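PDB 4MNK: chitinase A from Cycas revoluta, which probably hydrolyses chitin as a class V member of glycosyl hydrolase family 18, and is captured here with N-acetylglucosamine oligosaccharide bound. Local coordinates for residues A204-R209 with A311-Y316; W245-N250 with N299-Y304; Q275-G280 with A293-D298; D305-V310 with D335-K340. All blocks are in the same frame, centred on the assembly; numbering follows the deposited sequence.

Contact 1: A204-R209 with A311-Y316; sequences APAALR and ALKVQY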
loop_
_atom_site.group_PDB
_atom_site.type_symbol
_atom_site.label_atom_id
_atom_site.label_comp_id
_atom_site.label_asym_id
_atom_site.label_seq_id
_atom_site.Cartn_x
_atom_site.Cartn_y
_atom_site.Cartn_z
ATOM N N ALA A 204 14.022 9.225 8.325
ATOM C CA ALA A 204 13.603 7.848 8.075
ATOM C C ALA A 204 12.171 7.837 7.536
ATOM O O ALA A 204 11.226 8.084 8.290
ATOM C CB ALA A 204 13.712 7.026 9.351
ATOM N N PRO A 205 12.001 7.549 6.228
ATOM C CA PRO A 205 10.690 7.706 5.583
ATOM C C PRO A 205 9.602 6.768 6.107
ATOM O O PRO A 205 8.416 7.058 5.947
ATOM C CB PRO A 205 10.983 7.408 4.107
ATOM C CG PRO A 205 12.454 7.565 3.958
ATOM C CD PRO A 205 13.036 7.144 5.260
ATOM N N ALA A 206 9.994 5.658 6.726
ATOM C CA ALA A 206 9.021 4.700 7.242
ATOM C C ALA A 206 9.351 4.245 8.668
ATOM O O ALA A 206 9.081 3.105 9.051
ATOM C CB ALA A 206 8.881 3.510 6.291
ATOM N N ALA A 207 9.913 5.161 9.454
ATOM C CA ALA A 207 10.286 4.887 10.842
ATOM C C ALA A 207 9.214 4.100 11.595
ATOM O O ALA A 207 8.044 4.493 11.616
ATOM C CB ALA A 207 10.583 6.191 11.567
ATOM N N LEU A 208 9.618 2.990 12.206
ATOM C CA LEU A 208 8.721 2.225 13.072
ATOM C C LEU A 208 8.389 3.013 14.337
ATOM O O LEU A 208 7.239 3.050 14.776
ATOM C CB LEU A 208 9.332 0.869 13.437
ATOM C CG LEU A 208 8.515 -0.028 14.377
ATOM C CD1 LEU A 208 7.125 -0.324 13.814
ATOM C CD2 LEU A 208 9.268 -1.312 14.659
ATOM N N ARG A 209 9.412 3.626 14.922
ATOM C CA ARG A 209 9.235 4.474 16.096
ATOM C C ARG A 209 10.280 5.585 16.102
ATOM O O ARG A 209 11.187 5.602 15.265
ATOM C CB ARG A 209 9.229 3.660 17.407
ATOM C CG ARG A 209 10.378 2.675 17.577
ATOM C CD ARG A 209 10.325 1.973 18.937
ATOM N NE ARG A 209 9.177 1.076 19.092
ATOM C CZ ARG A 209 9.153 -0.206 18.731
ATOM N NH1 ARG A 209 10.215 -0.775 18.172
ATOM N NH2 ARG A 209 8.054 -0.924 18.922
ATOM N N ALA A 311 12.595 -7.409 9.145
ATOM C CA ALA A 311 12.403 -8.452 10.153
ATOM C C ALA A 311 11.842 -7.860 11.446
ATOM O O ALA A 311 10.953 -8.436 12.068
ATOM C CB ALA A 311 13.697 -9.193 10.420
ATOM N N LEU A 312 12.363 -6.700 11.837
ATOM C CA LEU A 312 11.894 -6.035 13.050
ATOM C C LEU A 312 10.454 -5.540 12.916
ATOM O O LEU A 312 9.666 -5.676 13.849
ATOM C CB LEU A 312 12.844 -4.903 13.447
ATOM C CG LEU A 312 14.212 -5.361 13.968
ATOM C CD1 LEU A 312 15.190 -4.204 14.002
ATOM C CD2 LEU A 312 14.116 -6.026 15.342
ATOM N N LYS A 313 10.108 -4.993 11.752
ATOM C CA LYS A 313 8.740 -4.524 11.501
ATOM C C LYS A 313 7.733 -5.668 11.479
ATOM O O LYS A 313 6.622 -5.530 11.992
ATOM C CB LYS A 313 8.661 -3.737 10.193
ATOM C CG LYS A 313 9.202 -2.337 10.298
ATOM C CD LYS A 313 9.044 -1.589 8.999
ATOM C CE LYS A 313 9.395 -0.139 9.200
ATOM N NZ LYS A 313 9.165 0.636 7.960
ATOM N N VAL A 314 8.122 -6.792 10.885
ATOM C CA VAL A 314 7.238 -7.954 10.795
ATOM C C VAL A 314 7.022 -8.581 12.173
ATOM O O VAL A 314 5.900 -8.959 12.520
ATOM C CB VAL A 314 7.749 -8.976 9.753
ATOM C CG1 VAL A 314 6.936 -10.265 9.791
ATOM C CG2 VAL A 314 7.701 -8.363 8.362
ATOM N N GLN A 315 8.089 -8.657 12.966
ATOM C CA GLN A 315 7.974 -9.133 14.342
ATOM C C GLN A 315 7.102 -8.185 15.167
ATOM O O GLN A 315 6.284 -8.635 15.969
ATOM C CB GLN A 315 9.354 -9.315 14.981
ATOM C CG GLN A 315 9.328 -10.026 16.336
ATOM C CD GLN A 315 8.693 -11.407 16.282
ATOM O OE1 GLN A 315 8.817 -12.131 15.292
ATOM N NE2 GLN A 315 8.013 -11.781 17.357
ATOM N N TYR A 316 7.279 -6.880 14.958
ATOM C CA TYR A 316 6.411 -5.871 15.571
ATOM C C TYR A 316 4.937 -6.146 15.257
ATOM O O TYR A 316 4.097 -6.138 16.158
ATOM C CB TYR A 316 6.808 -4.455 15.127
ATOM C CG TYR A 316 5.772 -3.401 15.466
ATOM C CD1 TYR A 316 5.761 -2.779 16.715
ATOM C CD2 TYR A 316 4.788 -3.038 14.542
ATOM C CE1 TYR A 316 4.802 -1.818 17.032
ATOM C CE2 TYR A 316 3.824 -2.085 14.853
ATOM C CZ TYR A 316 3.841 -1.479 16.094
ATOM O OH TYR A 316 2.885 -0.538 16.390
#
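Lys313 and Ala206 make the one hydrogen bond between loop segment 204-209 and helix segment 311-316: Lys313 NZ lies 2.7 Å from Ala206 O. With CG beside the backbone N (chi1 -77°) and the rest of the chain extended, the lysine spans the distance from helix to loop. Its nitrogen meets the carbonyl at a C=O...N angle of 135°, tilted from the carbonyl plane. The ammonium also packs against Ala206 CB, 3.3 Å from NZ, and has a second polar partner in Asp305, with which it forms a salt bridge.

The apolar part is a CH-pi contact. Leu208 CD1 sits over the centre of the Tyr316 ring, 3.7 Å from its centroid and only 13° off the ring normal. The other methyl, CD2, lies 4.0 Å from Tyr316 CB. Arg209 approaches the same ring obliquely, its NH2 3.7 Å from Tyr316 CD1, while Leu208 CG covers part of one guanidinium face. An alanine in place of Tyr316, though keeping CB, would probably leave Leu208 CD1 without its aromatic platform and open a gap beside Ser218 and Ile221 of helix 217-227.

The contact thus ties the loop after strand 186-190 to helix 307-319 of the family 18 TIM barrel by two unlike means. The buried ammonium, held by a carboxylate and a carbonyl, is likely to stay charged.

Contact 2: W245-N250 with N299-Y304; sequences WLLKNN and NVWVGY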
loop_
_atom_site.group_PDB
_atom_site.type_symbol
_atom_site.label_atom_id
_atom_site.label_comp_id
_atom_site.label_asym_id
_atom_site.label_seq_id
_atom_site.Cartn_x
_atom_site.Cartn_y
_atom_site.Cartn_z
ATOM N N TRP A 245 17.394 12.131 -1.052
ATOM C CA TRP A 245 17.705 13.549 -0.981
ATOM C C TRP A 245 19.061 13.791 -1.626
ATOM O O TRP A 245 19.893 12.879 -1.715
ATOM C CB TRP A 245 17.852 13.984 0.473
ATOM C CG TRP A 245 16.616 14.155 1.302
ATOM C CD1 TRP A 245 15.972 15.327 1.577
ATOM C CD2 TRP A 245 15.927 13.139 2.041
ATOM N NE1 TRP A 245 14.909 15.102 2.415
ATOM C CE2 TRP A 245 14.858 13.767 2.715
ATOM C CE3 TRP A 245 16.092 11.755 2.179
ATOM C CZ2 TRP A 245 13.968 13.063 3.529
ATOM C CZ3 TRP A 245 15.198 11.054 2.984
ATOM C CH2 TRP A 245 14.149 11.711 3.647
ATOM N N LEU A 246 19.288 15.034 -2.044
ATOM C CA LEU A 246 20.630 15.517 -2.340
ATOM C C LEU A 246 21.143 16.258 -1.111
ATOM O O LEU A 246 20.461 17.142 -0.584
ATOM C CB LEU A 246 20.632 16.436 -3.564
ATOM C CG LEU A 246 20.185 15.822 -4.895
ATOM C CD1 LEU A 246 20.170 16.875 -5.992
ATOM C CD2 LEU A 246 21.070 14.648 -5.294
ATOM N N LEU A 247 22.333 15.883 -0.649
ATOM C CA LEU A 247 22.920 16.471 0.552
ATOM C C LEU A 247 23.480 17.858 0.286
ATOM O O LEU A 247 24.052 18.114 -0.778
ATOM C CB LEU A 247 24.023 15.568 1.110
ATOM C CG LEU A 247 23.609 14.181 1.610
ATOM C CD1 LEU A 247 24.838 13.331 1.869
ATOM C CD2 LEU A 247 22.743 14.272 2.858
ATOM N N LYS A 248 23.312 18.749 1.259
ATOM C CA LYS A 248 23.904 20.080 1.188
ATOM C C LYS A 248 25.426 19.992 1.304
ATOM O O LYS A 248 26.148 20.689 0.587
ATOM C CB LYS A 248 23.325 20.996 2.271
ATOM C CG LYS A 248 23.694 22.471 2.105
ATOM C CD LYS A 248 22.948 23.369 3.088
ATOM C CE LYS A 248 21.546 23.716 2.600
ATOM N NZ LYS A 248 20.813 24.574 3.574
ATOM N N ASN A 249 25.896 19.129 2.205
ATOM C CA ASN A 249 27.324 18.900 2.424
ATOM C C ASN A 249 27.636 17.410 2.489
ATOM O O ASN A 249 26.979 16.667 3.224
ATOM C CB ASN A 249 27.789 19.583 3.715
ATOM C CG ASN A 249 27.432 21.055 3.761
ATOM O OD1 ASN A 249 27.789 21.821 2.865
ATOM N ND2 ASN A 249 26.724 21.459 4.809
ATOM N N ASN A 250 28.646 16.986 1.731
ATOM C CA ASN A 250 29.015 15.568 1.632
ATOM C C ASN A 250 29.625 14.961 2.897
ATOM O O ASN A 250 29.773 13.741 2.995
ATOM C CB ASN A 250 29.942 15.332 0.432
ATOM C CG ASN A 250 29.226 15.465 -0.900
ATOM O OD1 ASN A 250 28.095 15.946 -0.969
ATOM N ND2 ASN A 250 29.889 15.041 -1.969
ATOM N N ASN A 299 26.944 13.111 -2.769
ATOM C CA ASN A 299 25.820 13.961 -2.353
ATOM C C ASN A 299 24.439 13.290 -2.363
ATOM O O ASN A 299 23.421 13.973 -2.256
ATOM C CB ASN A 299 25.792 15.267 -3.163
ATOM C CG ASN A 299 25.416 15.054 -4.616
ATOM O OD1 ASN A 299 25.713 14.014 -5.208
ATOM N ND2 ASN A 299 24.761 16.050 -5.204
ATOM N N VAL A 300 24.397 11.964 -2.480
ATOM C CA VAL A 300 23.122 11.243 -2.535
ATOM C C VAL A 300 22.883 10.444 -1.252
ATOM O O VAL A 300 23.763 9.719 -0.790
ATOM C CB VAL A 300 23.032 10.336 -3.794
ATOM C CG1 VAL A 300 21.738 9.533 -3.803
ATOM C CG2 VAL A 300 23.135 11.172 -5.064
ATOM N N TRP A 301 21.684 10.591 -0.690
ATOM C CA TRP A 301 21.301 9.956 0.568
ATOM C C TRP A 301 19.918 9.353 0.381
ATOM O O TRP A 301 19.017 10.018 -0.127
ATOM C CB TRP A 301 21.244 11.019 1.663
ATOM C CG TRP A 301 21.211 10.550 3.101
ATOM C CD1 TRP A 301 22.268 10.518 3.963
ATOM C CD2 TRP A 301 20.066 10.116 3.858
ATOM N NE1 TRP A 301 21.864 10.078 5.199
ATOM C CE2 TRP A 301 20.519 9.825 5.166
ATOM C CE3 TRP A 301 18.709 9.939 3.561
ATOM C CZ2 TRP A 301 19.663 9.370 6.176
ATOM C CZ3 TRP A 301 17.858 9.477 4.571
ATOM C CH2 TRP A 301 18.341 9.201 5.859
ATOM N N VAL A 302 19.742 8.103 0.795
ATOM C CA VAL A 302 18.444 7.443 0.668
ATOM C C VAL A 302 18.078 6.705 1.958
ATOM O O VAL A 302 18.911 6.011 2.536
ATOM C CB VAL A 302 18.391 6.508 -0.583
ATOM C CG1 VAL A 302 19.426 5.385 -0.487
ATOM C CG2 VAL A 302 16.980 5.950 -0.799
ATOM N N GLY A 303 16.837 6.886 2.408
ATOM C CA GLY A 303 16.310 6.170 3.570
ATOM C C GLY A 303 15.317 5.120 3.114
ATOM O O GLY A 303 14.487 5.387 2.243
ATOM N N TYR A 304 15.395 3.928 3.700
ATOM C CA TYR A 304 14.637 2.774 3.213
ATOM C C TYR A 304 14.567 1.689 4.279
ATOM O O TYR A 304 15.117 1.837 5.375
ATOM C CB TYR A 304 15.286 2.208 1.937
ATOM C CG TYR A 304 16.724 1.781 2.146
ATOM C CD1 TYR A 304 17.058 0.436 2.321
ATOM C CD2 TYR A 304 17.749 2.727 2.206
ATOM C CE1 TYR A 304 18.383 0.047 2.537
ATOM C CE2 TYR A 304 19.068 2.350 2.420
ATOM C CZ TYR A 304 19.376 1.014 2.586
ATOM O OH TYR A 304 20.690 0.665 2.798
HETATM O O HOH W 1 24.046 18.441 -3.588
#
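Asn299 O accepts the shortest bond of this contact, from Leu247 N at 2.7 Å and with an N-H...O angle of 167°. The same oxygen receives a CA-H...O contact, Leu246 CA lying 3.2 Å from Asn299 O, and so meets two successive residues of the facing strand. Two further backbone bonds link Trp245 and Trp301 reciprocally: Trp245 N to Trp301 O is 2.8 Å, and Trp301 N to Trp245 O is 3.1 Å. They define an antiparallel hydrogen-bonded pair, followed by the non-hydrogen-bonded pair of Leu246 and Val300. A water joins Leu247 O to Asn299 ND2 where one strand ends and the other begins.

On one face of the sheet the two indoles lie side by side and point the same way. Their six-membered rings are inclined at 76°, an oblique pairing, and meet through CE3 and CZ3 of each, Trp245 CE3 coming to 3.5 Å from Trp301 CE3. Leu247 CD2 reaches Trp301 CB at 3.8 Å. On the other face Leu246 CD2 meets Val300 CG2 at 4.0 Å. The indole nitrogens bond elsewhere, Trp245 NE1 to Glu199 O and Trp301 NE1 to Val253 O.

This pairing lies in the outer part of strand 234-247, consistent with the insertion domain of family 18 chitinases. Strand 300-304 has strand 292-297 on its far side, where Tyr294 stacks on Trp301, and Val300 touches Phe277 of helix 271-279.

Contact 3: Q275-G280 with A293-D298; sequences QNFIRG and AYAYKD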
loop_
_atom_site.group_PDB
_atom_site.type_symbol
_atom_site.label_atom_id
_atom_site.label_comp_id
_atom_site.label_asym_id
_atom_site.label_seq_id
_atom_site.Cartn_x
_atom_site.Cartn_y
_atom_site.Cartn_z
ATOM N N GLN A 275 20.166 -1.464 -3.669
ATOM C CA GLN A 275 21.184 -2.516 -3.646
ATOM C C GLN A 275 22.308 -2.232 -4.646
ATOM O O GLN A 275 23.486 -2.423 -4.330
ATOM C CB GLN A 275 20.570 -3.899 -3.900
ATOM C CG GLN A 275 19.504 -4.318 -2.888
ATOM C CD GLN A 275 20.028 -4.366 -1.465
ATOM O OE1 GLN A 275 20.672 -5.333 -1.060
ATOM N NE2 GLN A 275 19.741 -3.324 -0.693
ATOM N N ASN A 276 21.942 -1.763 -5.838
ATOM C CA ASN A 276 22.923 -1.330 -6.837
ATOM C C ASN A 276 23.763 -0.162 -6.318
ATOM O O ASN A 276 24.979 -0.133 -6.505
ATOM C CB ASN A 276 22.230 -0.931 -8.146
ATOM C CG ASN A 276 21.532 -2.096 -8.833
ATOM O OD1 ASN A 276 21.818 -3.264 -8.566
ATOM N ND2 ASN A 276 20.613 -1.774 -9.735
ATOM N N PHE A 277 23.097 0.785 -5.659
ATOM C CA PHE A 277 23.728 1.958 -5.050
ATOM C C PHE A 277 24.812 1.527 -4.057
ATOM O O PHE A 277 25.942 2.027 -4.106
ATOM C CB PHE A 277 22.631 2.793 -4.376
ATOM C CG PHE A 277 23.075 4.136 -3.850
ATOM C CD1 PHE A 277 22.679 4.539 -2.578
ATOM C CD2 PHE A 277 23.829 5.018 -4.625
ATOM C CE1 PHE A 277 23.044 5.787 -2.071
ATOM C CE2 PHE A 277 24.201 6.268 -4.125
ATOM C CZ PHE A 277 23.809 6.650 -2.845
ATOM N N ILE A 278 24.475 0.571 -3.192
ATOM C CA ILE A 278 25.410 0.032 -2.201
ATOM C C ILE A 278 26.568 -0.730 -2.863
ATOM O O ILE A 278 27.733 -0.531 -2.506
ATOM C CB ILE A 278 24.675 -0.857 -1.158
ATOM C CG1 ILE A 278 23.710 -0.010 -0.318
ATOM C CG2 ILE A 278 25.668 -1.583 -0.251
ATOM C CD1 ILE A 278 22.634 -0.807 0.395
ATOM N N ARG A 279 26.254 -1.593 -3.828
ATOM C CA ARG A 279 27.293 -2.330 -4.554
ATOM C C ARG A 279 28.229 -1.399 -5.333
ATOM O O ARG A 279 29.396 -1.728 -5.557
ATOM C CB ARG A 279 26.680 -3.401 -5.462
ATOM C CG ARG A 279 26.387 -4.713 -4.735
ATOM C CD ARG A 279 25.901 -5.806 -5.677
ATOM N NE ARG A 279 24.446 -5.821 -5.767
ATOM C CZ ARG A 279 23.739 -5.257 -6.743
ATOM N NH1 ARG A 279 22.418 -5.327 -6.717
ATOM N NH2 ARG A 279 24.344 -4.631 -7.745
ATOM N N GLY A 280 27.723 -0.228 -5.708
ATOM C CA GLY A 280 28.512 0.786 -6.392
ATOM C C GLY A 280 29.271 1.733 -5.478
ATOM O O GLY A 280 29.837 2.721 -5.945
ATOM N N ALA A 293 16.897 1.927 7.657
ATOM C CA ALA A 293 18.228 1.972 7.078
ATOM C C ALA A 293 18.394 3.225 6.242
ATOM O O ALA A 293 17.415 3.832 5.797
ATOM C CB ALA A 293 18.479 0.737 6.225
ATOM N N TYR A 294 19.644 3.613 6.036
ATOM C CA TYR A 294 19.959 4.614 5.038
ATOM C C TYR A 294 21.285 4.305 4.372
ATOM O O TYR A 294 22.095 3.542 4.902
ATOM C CB TYR A 294 19.909 6.040 5.604
ATOM C CG TYR A 294 20.835 6.357 6.759
ATOM C CD1 TYR A 294 22.088 6.927 6.537
ATOM C CD2 TYR A 294 20.434 6.143 8.078
ATOM C CE1 TYR A 294 22.934 7.249 7.601
ATOM C CE2 TYR A 294 21.271 6.461 9.148
ATOM C CZ TYR A 294 22.516 7.011 8.901
ATOM O OH TYR A 294 23.341 7.324 9.958
ATOM N N ALA A 295 21.482 4.875 3.191
ATOM C CA ALA A 295 22.713 4.683 2.444
ATOM C C ALA A 295 23.089 5.984 1.769
ATOM O O ALA A 295 22.220 6.748 1.345
ATOM C CB ALA A 295 22.555 3.567 1.421
ATOM N N TYR A 296 24.388 6.242 1.677
ATOM C CA TYR A 296 24.863 7.485 1.089
ATOM C C TYR A 296 26.149 7.290 0.304
ATOM O O TYR A 296 26.964 6.424 0.625
ATOM C CB TYR A 296 25.044 8.564 2.169
ATOM C CG TYR A 296 26.082 8.216 3.214
ATOM C CD1 TYR A 296 25.724 7.544 4.383
ATOM C CD2 TYR A 296 27.425 8.546 3.028
ATOM C CE1 TYR A 296 26.675 7.215 5.344
ATOM C CE2 TYR A 296 28.384 8.218 3.980
ATOM C CZ TYR A 296 28.002 7.554 5.131
ATOM O OH TYR A 296 28.952 7.236 6.075
ATOM N N LYS A 297 26.306 8.103 -0.734
ATOM C CA LYS A 297 27.536 8.191 -1.500
ATOM C C LYS A 297 27.583 9.595 -2.072
ATOM O O LYS A 297 26.603 10.064 -2.648
ATOM C CB LYS A 297 27.571 7.160 -2.634
ATOM C CG LYS A 297 28.956 7.022 -3.271
ATOM C CD LYS A 297 29.037 5.901 -4.299
ATOM C CE LYS A 297 28.746 6.400 -5.700
ATOM N NZ LYS A 297 28.945 5.337 -6.731
ATOM N N ASP A 298 28.721 10.262 -1.901
ATOM C CA ASP A 298 28.884 11.643 -2.350
ATOM C C ASP A 298 27.707 12.502 -1.864
ATOM O O ASP A 298 27.481 12.578 -0.657
ATOM C CB ASP A 298 29.119 11.691 -3.866
ATOM C CG ASP A 298 30.382 10.942 -4.273
ATOM O OD1 ASP A 298 31.409 11.088 -3.574
ATOM O OD2 ASP A 298 30.354 10.197 -5.275
HETATM O O HOH W 2 26.713 3.498 -6.324
#
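Phe277 turns the edge of its ring to Ala295: CE1 is 3.6 Å from Ala295 O, which lies in the ring plane. A chi1 of -172° sets CG anti to the backbone N, and the end of the ring reaches the strand. The ring tip meets Lys297 obliquely, with Phe277 CZ 3.6 Å from Lys297 N and Phe277 CE2 3.8 Å from Lys297 CB. Ala295 CB also receives Ile278 CG1 at 4.1 Å, beside the phenylalanine.

The Lys297 chain is bent at chi3 (92°), and both CD and CE lie beside Gly280 O, just past the helix. Lys297 NZ donates to Gly280 O at 2.9 Å, from well above the carbonyl plane. A water accepts from the same nitrogen and donates to Phe277 O, linking the ammonium to a second carbonyl near the helix C-terminus. An alanine in place of Lys297 would probably leave Gly280 O without this donor and deprive the bridging water of one partner.

This is helix-on-sheet packing, consistent with the family 18 insertion domain: the axes of helix segment 275-279 and strand segment 293-297 approach to 8.9 Å at 49°. Strand 292-297 runs between strands 283-287 and 300-304; Phe277 reaches Val300 and Ile278 reaches Tyr304 of the latter.

Contact 4: D305-V310 with D335-K340; sequences DNQQSV and DAILPK
Gln307 and Leu338 bring the first turns of helices 307-319 and 337-346 to a CA separation of 6.0 Å. Leu338 carries most of the packing, with CG beside its backbone N (chi1 -57°) and both methyls turned to the opposing segment. Its CD1 lies 3.4 Å from Asp305 O, a buried oxygen that has no polar partner in the model. The other methyl, Leu338 CD2, covers the peptide between Asn306 and Gln307, 3.5 Å from Asn306 C. The Val310 and Leu338 side chains cross obliquely, Val310 CG2 3.9 Å from Leu338 CD2. Toward the outside, Gln307 CG packs on Ile337 CG2 at 3.8 Å.

The capping box of Asn306 and Ser309 fixes the backbone that Leu338 covers: Ser309 N donates to Asn306 OD1 at 3.0 Å, almost straight at 172°, while Asn306 N reaches Ser309 OG at 2.9 Å with a more bent angle of 140°. Ser309 OG in turn donates to the anti lone pair of Asp305 OD1, 2.7 Å away. Asp333 accepts from the first N-H groups of the other helix, those of Ile337 and Leu338.

Helix 337-346 thus meets helix 307-319 of the TIM barrel by packing alone, methyls laid partly on apolar side chains and partly on polar backbone. Bonded to Ser309 OG and salt-bridged to Lys313, the Asp305 carboxylate would probably stay charged, perhaps helped by the nearby helix N-terminus.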
loop_
_atom_site.group_PDB
_atom_site.type_symbol
_atom_site.label_atom_id
_atom_site.label_comp_id
_atom_site.label_asym_id
_atom_site.label_seq_id
_atom_site.Cartn_x
_atom_site.Cartn_y
_atom_site.Cartn_z
ATOM N N ASP A 305 13.884 0.596 3.951
ATOM C CA ASP A 305 13.870 -0.586 4.797
ATOM C C ASP A 305 14.801 -1.649 4.240
ATOM O O ASP A 305 14.812 -1.910 3.034
ATOM C CB ASP A 305 12.452 -1.135 4.943
ATOM C CG ASP A 305 11.661 -0.401 6.003
ATOM O OD1 ASP A 305 12.030 -0.507 7.194
ATOM O OD2 ASP A 305 10.678 0.284 5.650
ATOM N N ASN A 306 15.593 -2.249 5.122
ATOM C CA ASN A 306 16.487 -3.327 4.720
ATOM C C ASN A 306 16.126 -4.643 5.399
ATOM O O ASN A 306 15.080 -4.757 6.042
ATOM C CB ASN A 306 17.965 -2.946 4.920
ATOM C CG ASN A 306 18.387 -2.896 6.385
ATOM O OD1 ASN A 306 17.595 -3.124 7.301
ATOM N ND2 ASN A 306 19.659 -2.591 6.605
ATOM N N GLN A 307 16.994 -5.637 5.252
ATOM C CA GLN A 307 16.740 -6.968 5.779
ATOM C C GLN A 307 16.454 -6.944 7.286
ATOM O O GLN A 307 15.517 -7.587 7.767
ATOM C CB GLN A 307 17.925 -7.882 5.449
ATOM C CG GLN A 307 18.147 -8.128 3.938
ATOM C CD GLN A 307 19.132 -7.167 3.259
ATOM O OE1 GLN A 307 19.118 -5.949 3.479
ATOM N NE2 GLN A 307 19.978 -7.722 2.395
ATOM N N GLN A 308 17.247 -6.170 8.022
ATOM C CA GLN A 308 17.082 -6.052 9.467
ATOM C C GLN A 308 15.805 -5.307 9.861
ATOM O O GLN A 308 15.049 -5.778 10.712
ATOM C CB GLN A 308 18.302 -5.383 10.102
ATOM C CG GLN A 308 18.264 -5.367 11.619
ATOM C CD GLN A 308 19.549 -4.868 12.242
ATOM O OE1 GLN A 308 20.454 -4.396 11.553
ATOM N NE2 GLN A 308 19.636 -4.976 13.560
ATOM N N SER A 309 15.557 -4.153 9.247
ATOM C CA SER A 309 14.382 -3.371 9.628
ATOM C C SER A 309 13.075 -4.070 9.253
ATOM O O SER A 309 12.099 -3.976 9.991
ATOM C CB SER A 309 14.441 -1.938 9.087
ATOM O OG SER A 309 14.300 -1.898 7.681
ATOM N N VAL A 310 13.061 -4.791 8.130
ATOM C CA VAL A 310 11.868 -5.545 7.736
ATOM C C VAL A 310 11.569 -6.659 8.745
ATOM O O VAL A 310 10.426 -6.825 9.172
ATOM C CB VAL A 310 11.963 -6.087 6.287
ATOM C CG1 VAL A 310 10.858 -7.103 6.001
ATOM C CG2 VAL A 310 11.882 -4.941 5.292
ATOM N N ASP A 335 14.643 -9.395 -6.693
ATOM C CA ASP A 335 15.110 -10.674 -6.158
ATOM C C ASP A 335 14.296 -11.150 -4.948
ATOM O O ASP A 335 14.605 -12.184 -4.351
ATOM C CB ASP A 335 16.605 -10.600 -5.818
ATOM C CG ASP A 335 17.477 -10.453 -7.054
ATOM O OD1 ASP A 335 17.237 -11.178 -8.041
ATOM O OD2 ASP A 335 18.403 -9.616 -7.038
ATOM N N ALA A 336 13.254 -10.390 -4.607
ATOM C CA ALA A 336 12.369 -10.686 -3.470
ATOM C C ALA A 336 13.117 -10.918 -2.147
ATOM O O ALA A 336 12.773 -11.810 -1.366
ATOM C CB ALA A 336 11.433 -11.859 -3.793
ATOM N N ILE A 337 14.131 -10.091 -1.904
ATOM C CA ILE A 337 14.938 -10.176 -0.690
ATOM C C ILE A 337 14.094 -9.883 0.551
ATOM O O ILE A 337 14.096 -10.650 1.517
ATOM C CB ILE A 337 16.151 -9.205 -0.758
ATOM C CG1 ILE A 337 17.018 -9.487 -1.998
ATOM C CG2 ILE A 337 16.964 -9.227 0.548
ATOM C CD1 ILE A 337 17.571 -10.909 -2.112
ATOM N N LEU A 338 13.358 -8.779 0.511
ATOM C CA LEU A 338 12.580 -8.362 1.669
ATOM C C LEU A 338 11.306 -9.192 1.881
ATOM O O LEU A 338 10.993 -9.535 3.018
ATOM C CB LEU A 338 12.321 -6.851 1.651
ATOM C CG LEU A 338 13.592 -5.993 1.602
ATOM C CD1 LEU A 338 13.238 -4.523 1.582
ATOM C CD2 LEU A 338 14.535 -6.301 2.766
ATOM N N PRO A 339 10.584 -9.547 0.795
ATOM C CA PRO A 339 9.486 -10.493 1.015
ATOM C C PRO A 339 9.923 -11.841 1.609
ATOM O O PRO A 339 9.168 -12.438 2.376
ATOM C CB PRO A 339 8.884 -10.656 -0.385
ATOM C CG PRO A 339 9.153 -9.343 -1.037
ATOM C CD PRO A 339 10.537 -8.985 -0.569
ATOM N N LYS A 340 11.129 -12.306 1.283
ATOM C CA LYS A 340 11.644 -13.548 1.861
ATOM C C LYS A 340 11.877 -13.447 3.371
ATOM O O LYS A 340 11.416 -14.300 4.129
ATOM C CB LYS A 340 12.908 -14.018 1.128
ATOM C CG LYS A 340 13.575 -15.275 1.703
ATOM C CD LYS A 340 12.657 -16.493 1.704
ATOM C CE LYS A 340 13.418 -17.750 2.105
ATOM N NZ LYS A 340 12.525 -18.797 2.680
#

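Contacts 1 and 4 share helix 307-319, their centres 11 Å apart, and the Lys313 NZ to Asp305 OD2 salt bridge (2.8 Å) joins them. Contacts 2 and 3, with centres 10 Å apart, meet through adjacent strands, where Val302 N is 2.9 Å from Ala295 O, a probable hydrogen bond. Strand 300-304 leads directly into the helix of contact 4, and Pro205 CG of contact 1 packs 3.4 Å from Gly303 O of contact 2. Bound sugars lie near this system: an N-acetylglucosamine residue is about 8 Å from the side chain of Trp245, one is about 10 Å from that of Ala206, and one about 12 Å from that of Asp305. None of these three belongs to the observed glycan pockets.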